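Local coordinates for uncharacterized protein (Neisseria meningitidis serogroup B, PDB 3NYM) that is of unknown function but forms a largely helical fold and assembles as a pair of subunits, at residues A[17-21]-A[22-26]. Numbering follows the deposited sequence.
Sequences VGLYQ and GFDLT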
loop_
_atom_site.group_PDB
_atom_site.type_symbol
_atom_site.label_atom_id
_atom_site.label_comp_id
_atom_site.label_asym_id
_atom_site.label_seq_id
_atom_site.Cartn_x
_atom_site.Cartn_y
_atom_site.Cartn_z
ATOM N N VAL A 17 16.477 2.952 15.386
ATOM C CA VAL A 17 16.777 4.302 14.916
ATOM C C VAL A 17 16.282 5.323 15.935
ATOM O O VAL A 17 16.971 6.295 16.257
ATOM C CB VAL A 17 16.144 4.577 13.539
ATOM C CG1 VAL A 17 16.375 6.025 13.127
ATOM C CG2 VAL A 17 16.716 3.624 12.503
ATOM N N GLY A 18 15.084 5.088 16.453
ATOM C CA GLY A 18 14.529 5.937 17.488
ATOM C C GLY A 18 15.431 6.034 18.706
ATOM O O GLY A 18 15.585 7.112 19.293
ATOM N N LEU A 19 16.031 4.913 19.095
ATOM C CA LEU A 19 16.876 4.894 20.292
ATOM C C LEU A 19 18.102 5.787 20.118
ATOM O O LEU A 19 18.563 6.404 21.076
ATOM C CB LEU A 19 17.297 3.467 20.658
ATOM C CG LEU A 19 16.157 2.541 21.079
ATOM C CD1 LEU A 19 16.641 1.104 21.205
ATOM C CD2 LEU A 19 15.532 3.027 22.383
ATOM N N TYR A 20 18.634 5.861 18.900
ATOM C CA TYR A 20 19.743 6.778 18.644
ATOM C C TYR A 20 19.304 8.213 18.910
ATOM O O TYR A 20 20.109 9.065 19.270
ATOM C CB TYR A 20 20.301 6.608 17.220
ATOM C CG TYR A 20 21.219 5.411 17.125
ATOM C CD1 TYR A 20 22.532 5.488 17.586
ATOM C CD2 TYR A 20 20.765 4.193 16.630
ATOM C CE1 TYR A 20 23.374 4.393 17.540
ATOM C CE2 TYR A 20 21.604 3.083 16.579
ATOM C CZ TYR A 20 22.908 3.192 17.034
ATOM O OH TYR A 20 23.752 2.099 16.987
ATOM N N GLN A 21 18.011 8.466 18.765
ATOM C CA GLN A 21 17.478 9.814 18.947
ATOM C C GLN A 21 17.008 10.062 20.370
ATOM O O GLN A 21 16.425 11.102 20.668
ATOM C CB GLN A 21 16.347 10.093 17.942
ATOM C CG GLN A 21 16.772 9.870 16.515
ATOM C CD GLN A 21 15.743 10.315 15.505
ATOM O OE1 GLN A 21 14.758 10.970 15.843
ATOM N NE2 GLN A 21 15.976 9.975 14.248
ATOM N N GLY A 22 17.250 9.095 21.247
ATOM C CA GLY A 22 16.979 9.278 22.661
ATOM C C GLY A 22 15.588 8.895 23.134
ATOM O O GLY A 22 15.191 9.261 24.246
ATOM N N PHE A 23 14.840 8.159 22.318
ATOM C CA PHE A 23 13.532 7.673 22.760
ATOM C C PHE A 23 13.277 6.207 22.407
ATOM O O PHE A 23 13.890 5.654 21.498
ATOM C CB PHE A 23 12.391 8.576 22.266
ATOM C CG PHE A 23 12.340 8.737 20.778
ATOM C CD1 PHE A 23 11.734 7.779 19.981
ATOM C CD2 PHE A 23 12.893 9.854 20.169
ATOM C CE1 PHE A 23 11.690 7.929 18.606
ATOM C CE2 PHE A 23 12.849 10.008 18.789
ATOM C CZ PHE A 23 12.248 9.046 18.012
ATOM N N ASP A 24 12.371 5.591 23.156
ATOM C CA ASP A 24 12.087 4.163 23.048
ATOM C C ASP A 24 10.655 3.974 22.582
ATOM O O ASP A 24 9.727 4.090 23.377
ATOM C CB ASP A 24 12.265 3.488 24.414
ATOM C CG ASP A 24 11.989 1.992 24.375
ATOM O OD1 ASP A 24 11.514 1.485 23.337
ATOM O OD2 ASP A 24 12.245 1.318 25.390
ATOM N N LEU A 25 10.474 3.675 21.301
ATOM C CA LEU A 25 9.132 3.603 20.721
ATOM C C LEU A 25 8.298 2.471 21.310
ATOM O O LEU A 25 7.070 2.476 21.191
ATOM C CB LEU A 25 9.196 3.483 19.189
ATOM C CG LEU A 25 9.607 4.771 18.468
ATOM C CD1 LEU A 25 9.887 4.534 16.978
ATOM C CD2 LEU A 25 8.546 5.848 18.670
ATOM N N THR A 26 8.952 1.498 21.943
ATOM C CA THR A 26 8.206 0.392 22.543
ATOM C C THR A 26 7.428 0.836 23.772
ATOM O O THR A 26 6.552 0.120 24.234
ATOM C CB THR A 26 9.098 -0.814 22.902
ATOM O OG1 THR A 26 10.002 -0.454 23.945
ATOM C CG2 THR A 26 9.894 -1.279 21.687
#
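A Schellman motif ends helix 13-20, and G18, L19, G22 and F23 carry it, a compact example of how a glycine in the left-handed backbone conformation turns a chain out of a helix. G22, the C-prime residue, has a positive phi of 89°, at which a CB would jam against the carbonyl oxygen of Q21. The turn lets G22 N form a hydrogen bond to L19 O (3.0 Å). F23 N reaches back to G18 O in a second, 3.3 Å long and nearly straight at its hydrogen (168°). G18 O also accepts from Q21 N; two hydrogen bonds thus hold this oxygen of the last turn, one from each face of its carbonyl plane. The F23 ring folds back against the helix end: CG sits between the backbone N and the carbonyl carbon (chi1 57°), and G18 O lies over one ring face, 3.7 Å above the plane and over the ring centre. Because G18 has no side chain, its CA can approach F23 CE1 to 3.6 Å. Q21 runs alongside the same ring, its amide nearly perpendicular to it, with CB and OE1 both near CE2; its NE2 is bonded to L111 O of helix 83-113, against which F23 also packs, while W43 meets the F23 ring at an inclined angle. Beyond the turn the chain runs on toward helix 28-31 through an Asx turn, where D24 OD1 accepts from both T26 N and T26 OG1. L19 extends its CD2 over the departing backbone, 3.2 Å from F23 O and 3.7 Å from D24 CA.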